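PDB 6S1Y: angiotensin-converting enzyme from Anopheles gambiae, which is a zinc metallopeptidase that, as in its family, probably cleaves dipeptides from the carboxyl ends of peptide substrates. Local coordinates for residues A[265-270]-A[417-422]; A[96-101]-A[179-184]; A[154-159]-A[470-475]. One frame throughout, in Å; residues are numbered along the deposited sequence.

Interaction 1 of 3, residues A[265-270]-A[417-422]; sequences TPFPEK and KINQFY
A polar junction between a loop and a helix forms where the amide of Asn419, on helix 414-429, pairs with the backbone of Phe267, in the loop ahead of helix 276-281. The amide uses both ends: Phe267 N donates to Asn419 OD1 (3.0 Å) in the carbonyl plane, on a lone pair, while Asn419 ND2 donates to Phe267 O (2.8 Å). Thr265 OG1 gives Asn419 OD1 a second bond of 2.7 Å, coming from above the amide carbonyl plane. The threonine hydroxyl, anti to its backbone N (chi1 -164°), also takes a hydrogen bond from a water that donates to Asn419 O.

Phe267 opens a type I beta turn that ends at Lys270; its O is reached by Lys270 N and Asn419 ND2 from opposite faces of the carbonyl plane. Bonds at both OD1 and ND2 should fix the amide's rotation; ND2 also bonds Lys271 O. In this mostly helical peptidase fold the contact joins the loop to helix 414-429, with Trp582 of helix 577-590 touching both Pro266 and Ile418.

Beside the polar pairing, Pro266 CD lies over one face of the Tyr422 ring, 3.9 Å from its centroid, a CH-pi contact. Pro266 CG meets Ile418 CG2 at 3.8 Å.

Interaction 2 of 3, residues A[96-101]-A[179-184]; sequences AALPAD and RQAALR
Leu98 and Pro99 pack against Ala181 and Arg184 where the chain enters one helix beside the last turns of another. Pro99 is the N-cap of helix 100-119, and its partners belong to helix 168-184 of this mainly helical fold.

The leucine meets the helix with its branched end. CG is anti to its own carbonyl carbon (chi1 -65°), and from there Leu98 CG rests 3.9 Å from Ala181 CB. Its CD2 methyl reaches further along the helix, to 3.7 Å from Gln180 CB, and the leucine and glutamine side chains cross at about a right angle. Leu98 also touches Leu106 of helix 100-119, so the same side chain joins the two helices.

Arg184 runs past the segment 96-101 rather than ending on a polar partner there. Its CB faces the methyl of Ala97, CB to CB 4.1 Å, and its CD lies 3.6 Å from Ala97 O. A bend at chi3 (142°) sets the direction of NE, and the arginine side chain crosses the proline at about a right angle. The contact is by van der Waals packing throughout, and one CH2 of the proline, CD, stands over the centre of the guanidinium face, 3.6 Å from Arg184 CZ.

Interaction 3 of 3, residues A[154-159]-A[470-475]; sequences YYWVQW and EPPVVR
Trp156, on helix 149-163, lays the face of its indole against Pro472, and this pair forms the middle of the contact with the loop 470-475. Pro472 CD stands over the six-membered ring, 3.5 Å from its centroid and 13° off the ring normal, a CH-pi contact that is nearly perpendicular to the ring. Pro472 CG extends the overlap, 3.7 Å from Trp156 CD2. The CB of Trp156 points toward the loop, and chi1 (-171°) puts CG anti to the backbone N.

The far end of the indole is met by two further residues. Pro471 CB touches Trp156 CH2 at 3.7 Å. Arg475 comes to the edge instead, its NE near the ring plane and 3.9 Å from Trp156 CZ3. Because the guanidinium is turned 89° to the indole, the rim of the ring points at the face of the cation. Bends at chi2 and chi3 fold the arginine back to this position, while its terminal nitrogens are held elsewhere, NH2 in a salt bridge with Asp481 and NH1 by Asn161.

Val157, one residue on, adds an apolar patch next to the tryptophan. Its CG2 methyl meets Val473 CG2 at 3.9 Å, and the two branched side chains cross at about a right angle.

Tyr160 stacks on Trp156, and Trp460 of helix 455-467 touches both Trp156 and Pro471. The Trp-Pro CH-pi contact packs helix 149-163 on the loop linking strand 469-470, parallel to 244-245, with strand 475-476, parallel to 602-603, in the angiotensin-converting enzyme fold.

The three contacts are separate, and all of them join helices to loops or helix starts within a single chain. Interactions 1 and 2 lie on opposite sides of the chain's centre, 52 Å apart between centres. Interaction 3 is nearer to interaction 1, with centres 30 Å and nearest atoms about 16 Å apart, than to interaction 2, at 36 Å and about 24 Å. Interactions 2 and 3 draw on consecutive helices, 168-184 and 149-163. The chain between the segments of interaction 1 carries the zinc ligands His357, His361 and Glu385, and itself falls within the span that interaction 3 closes. None of the residues lining the bound gamma-glutamyl ligand's pocket belongs to the six segments.

Interaction 1 of 3, residues A[265-270]-A[417-422]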
loop_
_atom_site.group_PDB
_atom_site.type_symbol
_atom_site.label_atom_id
_atom_site.label_comp_id
_atom_site.label_asym_id
_atom_site.label_seq_id
_atom_site.Cartn_x
_atom_site.Cartn_y
_atom_site.Cartn_z
ATOM N N THR A 265 -16.072 -9.865 -16.776
ATOM C CA THR A 265 -16.693 -10.658 -15.733
ATOM C C THR A 265 -17.348 -11.911 -16.305
ATOM O O THR A 265 -17.776 -11.941 -17.468
ATOM C CB THR A 265 -17.727 -9.819 -14.967
ATOM O OG1 THR A 265 -18.069 -10.466 -13.731
ATOM C CG2 THR A 265 -19.022 -9.603 -15.772
ATOM N N PRO A 266 -17.460 -12.963 -15.504
ATOM C CA PRO A 266 -18.064 -14.206 -16.019
ATOM C C PRO A 266 -19.493 -14.055 -16.515
ATOM O O PRO A 266 -19.860 -14.685 -17.516
ATOM C CB PRO A 266 -17.978 -15.144 -14.813
ATOM C CG PRO A 266 -16.767 -14.701 -14.081
ATOM C CD PRO A 266 -16.797 -13.168 -14.204
ATOM N N PHE A 267 -20.321 -13.254 -15.847
ATOM C CA PHE A 267 -21.763 -13.210 -16.109
ATOM C C PHE A 267 -22.162 -11.747 -16.226
ATOM O O PHE A 267 -22.767 -11.167 -15.309
ATOM C CB PHE A 267 -22.527 -13.971 -15.024
ATOM C CG PHE A 267 -22.137 -15.437 -14.955
ATOM C CD1 PHE A 267 -22.500 -16.296 -15.972
ATOM C CD2 PHE A 267 -21.384 -15.924 -13.916
ATOM C CE1 PHE A 267 -22.120 -17.630 -15.957
ATOM C CE2 PHE A 267 -20.995 -17.255 -13.877
ATOM C CZ PHE A 267 -21.369 -18.114 -14.901
ATOM N N PRO A 268 -21.828 -11.116 -17.354
ATOM C CA PRO A 268 -22.042 -9.673 -17.484
ATOM C C PRO A 268 -23.499 -9.254 -17.474
ATOM O O PRO A 268 -23.771 -8.076 -17.201
ATOM C CB PRO A 268 -21.382 -9.331 -18.836
ATOM C CG PRO A 268 -21.230 -10.641 -19.561
ATOM C CD PRO A 268 -21.074 -11.683 -18.485
ATOM N N GLU A 269 -24.445 -10.150 -17.740
ATOM C CA GLU A 269 -25.849 -9.773 -17.648
ATOM C C GLU A 269 -26.482 -10.222 -16.337
ATOM O O GLU A 269 -27.704 -10.230 -16.227
ATOM C CB GLU A 269 -26.616 -10.317 -18.849
ATOM C CG GLU A 269 -26.122 -9.738 -20.183
ATOM C CD GLU A 269 -25.817 -8.228 -20.100
ATOM O OE1 GLU A 269 -26.690 -7.478 -19.629
ATOM O OE2 GLU A 269 -24.686 -7.801 -20.479
ATOM N N LYS A 270 -25.674 -10.596 -15.343
ATOM C CA LYS A 270 -26.145 -10.777 -13.978
ATOM C C LYS A 270 -25.614 -9.632 -13.121
ATOM O O LYS A 270 -24.691 -8.916 -13.519
ATOM C CB LYS A 270 -25.707 -12.115 -13.404
ATOM C CG LYS A 270 -26.382 -13.306 -14.070
ATOM C CD LYS A 270 -27.630 -13.722 -13.326
ATOM C CE LYS A 270 -28.397 -14.774 -14.077
ATOM N NZ LYS A 270 -28.209 -16.125 -13.498
ATOM N N LYS A 417 -22.860 -14.692 -7.342
ATOM C CA LYS A 417 -21.777 -14.939 -6.399
ATOM C C LYS A 417 -20.425 -15.096 -7.108
ATOM O O LYS A 417 -19.401 -14.639 -6.573
ATOM C CB LYS A 417 -22.122 -16.142 -5.536
ATOM C CG LYS A 417 -22.951 -15.727 -4.329
ATOM C CD LYS A 417 -23.742 -16.876 -3.727
ATOM C CE LYS A 417 -22.868 -18.062 -3.368
ATOM N NZ LYS A 417 -23.581 -18.973 -2.401
ATOM N N ILE A 418 -20.396 -15.686 -8.310
ATOM C CA ILE A 418 -19.147 -15.761 -9.069
ATOM C C ILE A 418 -18.686 -14.357 -9.482
ATOM O O ILE A 418 -17.520 -13.997 -9.295
ATOM C CB ILE A 418 -19.318 -16.693 -10.287
ATOM C CG1 ILE A 418 -19.701 -18.123 -9.847
ATOM C CG2 ILE A 418 -18.056 -16.751 -11.111
ATOM C CD1 ILE A 418 -18.683 -18.804 -8.958
ATOM N N ASN A 419 -19.594 -13.534 -10.031
ATOM C CA ASN A 419 -19.227 -12.157 -10.354
ATOM C C ASN A 419 -18.599 -11.463 -9.148
ATOM O O ASN A 419 -17.640 -10.687 -9.290
ATOM C CB ASN A 419 -20.429 -11.326 -10.807
ATOM C CG ASN A 419 -20.858 -11.616 -12.227
ATOM O OD1 ASN A 419 -20.094 -12.169 -13.022
ATOM N ND2 ASN A 419 -22.090 -11.237 -12.565
ATOM N N GLN A 420 -19.143 -11.720 -7.957
ATOM C CA GLN A 420 -18.631 -11.122 -6.730
ATOM C C GLN A 420 -17.247 -11.656 -6.388
ATOM O O GLN A 420 -16.312 -10.878 -6.159
ATOM C CB GLN A 420 -19.618 -11.401 -5.589
ATOM C CG GLN A 420 -19.163 -10.918 -4.214
ATOM C CD GLN A 420 -19.992 -11.507 -3.077
ATOM O OE1 GLN A 420 -21.060 -12.100 -3.290
ATOM N NE2 GLN A 420 -19.495 -11.352 -1.857
ATOM N N PHE A 421 -17.095 -12.983 -6.345
ATOM C CA PHE A 421 -15.783 -13.577 -6.076
ATOM C C PHE A 421 -14.750 -13.115 -7.104
ATOM O O PHE A 421 -13.576 -12.880 -6.778
ATOM C CB PHE A 421 -15.871 -15.111 -6.107
ATOM C CG PHE A 421 -16.842 -15.712 -5.120
ATOM C CD1 PHE A 421 -17.216 -15.042 -3.958
ATOM C CD2 PHE A 421 -17.392 -16.962 -5.366
ATOM C CE1 PHE A 421 -18.144 -15.617 -3.052
ATOM C CE2 PHE A 421 -18.307 -17.551 -4.472
ATOM C CZ PHE A 421 -18.677 -16.882 -3.314
ATOM N N TYR A 422 -15.163 -13.024 -8.366
ATOM C CA TYR A 422 -14.259 -12.606 -9.428
ATOM C C TYR A 422 -13.764 -11.193 -9.187
ATOM O O TYR A 422 -12.554 -10.940 -9.174
ATOM C CB TYR A 422 -14.975 -12.699 -10.768
ATOM C CG TYR A 422 -14.143 -12.288 -11.932
ATOM C CD1 TYR A 422 -13.100 -13.115 -12.395
ATOM C CD2 TYR A 422 -14.369 -11.075 -12.587
ATOM C CE1 TYR A 422 -12.317 -12.742 -13.476
ATOM C CE2 TYR A 422 -13.602 -10.702 -13.686
ATOM C CZ TYR A 422 -12.571 -11.539 -14.119
ATOM O OH TYR A 422 -11.794 -11.189 -15.186
HETATM O O HOH W 1 -17.455 -9.002 -11.231
#

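Interaction 2 of 3, residues A[96-101]-A[179-184]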
loop_
_atom_site.group_PDB
_atom_site.type_symbol
_atom_site.label_atom_id
_atom_site.label_comp_id
_atom_site.label_asym_id
_atom_site.label_seq_id
_atom_site.Cartn_x
_atom_site.Cartn_y
_atom_site.Cartn_z
ATOM N N ALA A 96 19.544 8.885 9.753
ATOM C CA ALA A 96 20.193 9.878 10.597
ATOM C C ALA A 96 21.595 9.453 11.006
ATOM O O ALA A 96 22.336 10.282 11.520
ATOM C CB ALA A 96 19.340 10.158 11.842
ATOM N N ALA A 97 21.988 8.198 10.772
ATOM C CA ALA A 97 23.354 7.789 11.076
ATOM C C ALA A 97 24.385 8.455 10.181
ATOM O O ALA A 97 25.576 8.387 10.491
ATOM C CB ALA A 97 23.499 6.272 10.965
ATOM N N LEU A 98 23.978 9.097 9.104
ATOM C CA LEU A 98 24.964 9.627 8.175
ATOM C C LEU A 98 25.462 11.000 8.623
ATOM O O LEU A 98 24.728 11.759 9.258
ATOM C CB LEU A 98 24.371 9.749 6.774
ATOM C CG LEU A 98 23.951 8.480 6.038
ATOM C CD1 LEU A 98 22.932 8.858 4.963
ATOM C CD2 LEU A 98 25.140 7.753 5.415
ATOM N N PRO A 99 26.703 11.351 8.287
ATOM C CA PRO A 99 27.119 12.750 8.451
ATOM C C PRO A 99 26.133 13.650 7.719
ATOM O O PRO A 99 25.578 13.281 6.679
ATOM C CB PRO A 99 28.521 12.797 7.829
ATOM C CG PRO A 99 28.645 11.533 7.009
ATOM C CD PRO A 99 27.745 10.519 7.645
ATOM N N ALA A 100 25.913 14.840 8.279
ATOM C CA ALA A 100 24.806 15.676 7.838
ATOM C C ALA A 100 24.888 15.999 6.353
ATOM O O ALA A 100 23.850 16.128 5.700
ATOM C CB ALA A 100 24.761 16.968 8.655
ATOM N N ASP A 101 26.092 16.148 5.799
ATOM C CA ASP A 101 26.185 16.455 4.376
ATOM C C ASP A 101 25.600 15.319 3.546
ATOM O O ASP A 101 24.840 15.556 2.600
ATOM C CB ASP A 101 27.635 16.724 3.970
ATOM C CG ASP A 101 28.546 15.587 4.335
ATOM O OD1 ASP A 101 28.323 15.007 5.419
ATOM O OD2 ASP A 101 29.461 15.262 3.545
ATOM N N ARG A 179 22.760 2.627 1.142
ATOM C CA ARG A 179 23.693 1.588 1.556
ATOM C C ARG A 179 24.632 2.089 2.647
ATOM O O ARG A 179 24.832 1.410 3.660
ATOM C CB ARG A 179 24.489 1.098 0.352
ATOM C CG ARG A 179 25.291 -0.137 0.637
ATOM C CD ARG A 179 26.041 -0.600 -0.592
ATOM N NE ARG A 179 27.014 -1.615 -0.209
ATOM C CZ ARG A 179 28.290 -1.361 0.077
ATOM N NH1 ARG A 179 28.770 -0.120 0.008
ATOM N NH2 ARG A 179 29.096 -2.359 0.427
ATOM N N GLN A 180 25.214 3.277 2.460
ATOM C CA GLN A 180 26.094 3.836 3.487
ATOM C C GLN A 180 25.393 3.911 4.834
ATOM O O GLN A 180 26.009 3.674 5.879
ATOM C CB GLN A 180 26.585 5.222 3.071
ATOM C CG GLN A 180 27.681 5.191 2.033
ATOM C CD GLN A 180 28.877 4.378 2.515
ATOM O OE1 GLN A 180 29.312 3.447 1.843
ATOM N NE2 GLN A 180 29.390 4.716 3.702
ATOM N N ALA A 181 24.100 4.236 4.836
ATOM C CA ALA A 181 23.395 4.354 6.107
ATOM C C ALA A 181 23.183 2.991 6.748
ATOM O O ALA A 181 23.226 2.859 7.976
ATOM C CB ALA A 181 22.064 5.064 5.900
ATOM N N ALA A 182 22.943 1.963 5.935
ATOM C CA ALA A 182 22.775 0.622 6.477
ATOM C C ALA A 182 24.073 0.112 7.091
ATOM O O ALA A 182 24.061 -0.500 8.170
ATOM C CB ALA A 182 22.299 -0.327 5.375
ATOM N N LEU A 183 25.195 0.336 6.401
ATOM C CA LEU A 183 26.503 -0.056 6.927
ATOM C C LEU A 183 26.812 0.665 8.242
ATOM O O LEU A 183 27.240 0.039 9.218
ATOM C CB LEU A 183 27.587 0.238 5.889
ATOM C CG LEU A 183 27.483 -0.558 4.586
ATOM C CD1 LEU A 183 28.632 -0.252 3.651
ATOM C CD2 LEU A 183 27.453 -2.034 4.896
ATOM N N ARG A 184 26.573 1.983 8.290
ATOM C CA ARG A 184 26.785 2.736 9.517
ATOM C C ARG A 184 25.866 2.291 10.651
ATOM O O ARG A 184 26.108 2.670 11.803
ATOM C CB ARG A 184 26.594 4.236 9.258
ATOM C CG ARG A 184 27.681 4.862 8.416
ATOM C CD ARG A 184 27.520 6.366 8.300
ATOM N NE ARG A 184 28.824 7.037 8.333
ATOM C CZ ARG A 184 29.492 7.449 7.259
ATOM N NH1 ARG A 184 28.995 7.275 6.025
ATOM N NH2 ARG A 184 30.667 8.045 7.418
#

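Interaction 3 of 3, residues A[154-159]-A[470-475]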
loop_
_atom_site.group_PDB
_atom_site.type_symbol
_atom_site.label_atom_id
_atom_site.label_comp_id
_atom_site.label_asym_id
_atom_site.label_seq_id
_atom_site.Cartn_x
_atom_site.Cartn_y
_atom_site.Cartn_z
ATOM N N TYR A 154 -0.132 4.897 -25.812
ATOM C CA TYR A 154 0.451 6.238 -25.819
ATOM C C TYR A 154 0.641 6.758 -24.398
ATOM O O TYR A 154 1.734 7.196 -24.024
ATOM C CB TYR A 154 -0.435 7.197 -26.636
ATOM C CG TYR A 154 -0.156 8.682 -26.402
ATOM C CD1 TYR A 154 0.854 9.331 -27.087
ATOM C CD2 TYR A 154 -0.914 9.420 -25.497
ATOM C CE1 TYR A 154 1.112 10.675 -26.877
ATOM C CE2 TYR A 154 -0.668 10.760 -25.283
ATOM C CZ TYR A 154 0.348 11.388 -25.985
ATOM O OH TYR A 154 0.608 12.735 -25.770
ATOM N N TYR A 155 -0.400 6.690 -23.570
ATOM C CA TYR A 155 -0.253 7.251 -22.234
ATOM C C TYR A 155 0.699 6.427 -21.388
ATOM O O TYR A 155 1.409 6.968 -20.539
ATOM C CB TYR A 155 -1.604 7.378 -21.539
ATOM C CG TYR A 155 -2.464 8.512 -22.084
ATOM C CD1 TYR A 155 -2.111 9.858 -21.900
ATOM C CD2 TYR A 155 -3.638 8.235 -22.777
ATOM C CE1 TYR A 155 -2.905 10.882 -22.401
ATOM C CE2 TYR A 155 -4.419 9.244 -23.286
ATOM C CZ TYR A 155 -4.063 10.564 -23.093
ATOM O OH TYR A 155 -4.881 11.543 -23.609
ATOM N N TRP A 156 0.693 5.105 -21.558
ATOM C CA TRP A 156 1.653 4.275 -20.827
ATOM C C TRP A 156 3.076 4.712 -21.153
ATOM O O TRP A 156 3.880 4.980 -20.252
ATOM C CB TRP A 156 1.429 2.804 -21.164
ATOM C CG TRP A 156 2.199 1.841 -20.322
ATOM C CD1 TRP A 156 1.705 1.051 -19.324
ATOM C CD2 TRP A 156 3.594 1.543 -20.411
ATOM N NE1 TRP A 156 2.717 0.270 -18.783
ATOM C CE2 TRP A 156 3.881 0.557 -19.433
ATOM C CE3 TRP A 156 4.639 2.010 -21.224
ATOM C CZ2 TRP A 156 5.168 0.054 -19.230
ATOM C CZ3 TRP A 156 5.929 1.502 -21.021
ATOM C CH2 TRP A 156 6.174 0.531 -20.039
ATOM N N VAL A 157 3.373 4.858 -22.451
ATOM C CA VAL A 157 4.700 5.285 -22.895
ATOM C C VAL A 157 5.038 6.685 -22.385
ATOM O O VAL A 157 6.153 6.935 -21.905
ATOM C CB VAL A 157 4.794 5.217 -24.426
ATOM C CG1 VAL A 157 6.079 5.910 -24.923
ATOM C CG2 VAL A 157 4.724 3.748 -24.886
ATOM N N GLN A 158 4.097 7.625 -22.508
ATOM C CA GLN A 158 4.300 8.964 -21.963
ATOM C C GLN A 158 4.643 8.913 -20.482
ATOM O O GLN A 158 5.617 9.531 -20.032
ATOM C CB GLN A 158 3.044 9.801 -22.173
ATOM C CG GLN A 158 2.799 10.170 -23.623
ATOM C CD GLN A 158 3.709 11.273 -24.093
ATOM O OE1 GLN A 158 3.936 12.267 -23.378
ATOM N NE2 GLN A 158 4.234 11.124 -25.298
ATOM N N TRP A 159 3.846 8.182 -19.702
ATOM C CA TRP A 159 4.036 8.179 -18.258
ATOM C C TRP A 159 5.419 7.661 -17.883
ATOM O O TRP A 159 6.150 8.305 -17.116
ATOM C CB TRP A 159 2.956 7.333 -17.570
ATOM C CG TRP A 159 3.234 7.215 -16.096
ATOM C CD1 TRP A 159 3.760 6.142 -15.435
ATOM C CD2 TRP A 159 3.047 8.239 -15.105
ATOM N NE1 TRP A 159 3.913 6.429 -14.096
ATOM C CE2 TRP A 159 3.469 7.705 -13.869
ATOM C CE3 TRP A 159 2.549 9.552 -15.145
ATOM C CZ2 TRP A 159 3.411 8.435 -12.688
ATOM C CZ3 TRP A 159 2.497 10.273 -13.979
ATOM C CH2 TRP A 159 2.936 9.719 -12.764
ATOM N N GLU A 470 3.511 -7.576 -19.036
ATOM C CA GLU A 470 4.653 -7.015 -19.751
ATOM C C GLU A 470 4.293 -5.643 -20.304
ATOM O O GLU A 470 3.119 -5.357 -20.567
ATOM C CB GLU A 470 5.107 -7.935 -20.910
ATOM C CG GLU A 470 4.112 -8.011 -22.078
ATOM C CD GLU A 470 4.512 -8.982 -23.188
ATOM O OE1 GLU A 470 5.468 -9.796 -22.975
ATOM O OE2 GLU A 470 3.875 -8.924 -24.277
ATOM N N PRO A 471 5.293 -4.799 -20.557
ATOM C CA PRO A 471 5.059 -3.521 -21.214
ATOM C C PRO A 471 4.391 -3.684 -22.566
ATOM O O PRO A 471 4.540 -4.716 -23.235
ATOM C CB PRO A 471 6.477 -2.945 -21.379
ATOM C CG PRO A 471 7.308 -3.623 -20.345
ATOM C CD PRO A 471 6.713 -4.989 -20.200
ATOM N N PRO A 472 3.698 -2.637 -23.033
ATOM C CA PRO A 472 3.061 -2.683 -24.351
ATOM C C PRO A 472 4.012 -2.455 -25.517
ATOM O O PRO A 472 3.603 -2.626 -26.674
ATOM C CB PRO A 472 2.053 -1.536 -24.258
ATOM C CG PRO A 472 2.813 -0.520 -23.430
ATOM C CD PRO A 472 3.512 -1.330 -22.378
ATOM N N VAL A 473 5.240 -2.013 -25.259
ATOM C CA VAL A 473 6.242 -1.762 -26.286
ATOM C C VAL A 473 7.555 -2.328 -25.766
ATOM O O VAL A 473 7.718 -2.575 -24.568
ATOM C CB VAL A 473 6.419 -0.266 -26.601
ATOM C CG1 VAL A 473 5.136 0.340 -27.175
ATOM C CG2 VAL A 473 6.870 0.467 -25.339
ATOM N N VAL A 474 8.519 -2.472 -26.669
ATOM C CA VAL A 474 9.839 -2.931 -26.275
ATOM C C VAL A 474 10.528 -1.858 -25.447
ATOM O O VAL A 474 10.543 -0.685 -25.830
ATOM C CB VAL A 474 10.662 -3.292 -27.521
ATOM C CG1 VAL A 474 12.096 -3.622 -27.150
ATOM C CG2 VAL A 474 10.007 -4.462 -28.253
ATOM N N ARG A 475 11.079 -2.253 -24.299
ATOM C CA ARG A 475 11.921 -1.397 -23.468
ATOM C C ARG A 475 13.382 -1.844 -23.576
ATOM O O ARG A 475 13.677 -2.973 -23.987
ATOM C CB ARG A 475 11.474 -1.422 -21.992
ATOM C CG ARG A 475 9.962 -1.174 -21.757
ATOM C CD ARG A 475 9.491 0.199 -22.211
ATOM N NE ARG A 475 9.831 1.251 -21.264
ATOM C CZ ARG A 475 9.780 2.544 -21.540
ATOM N NH1 ARG A 475 9.439 2.939 -22.762
ATOM N NH2 ARG A 475 10.086 3.443 -20.607
#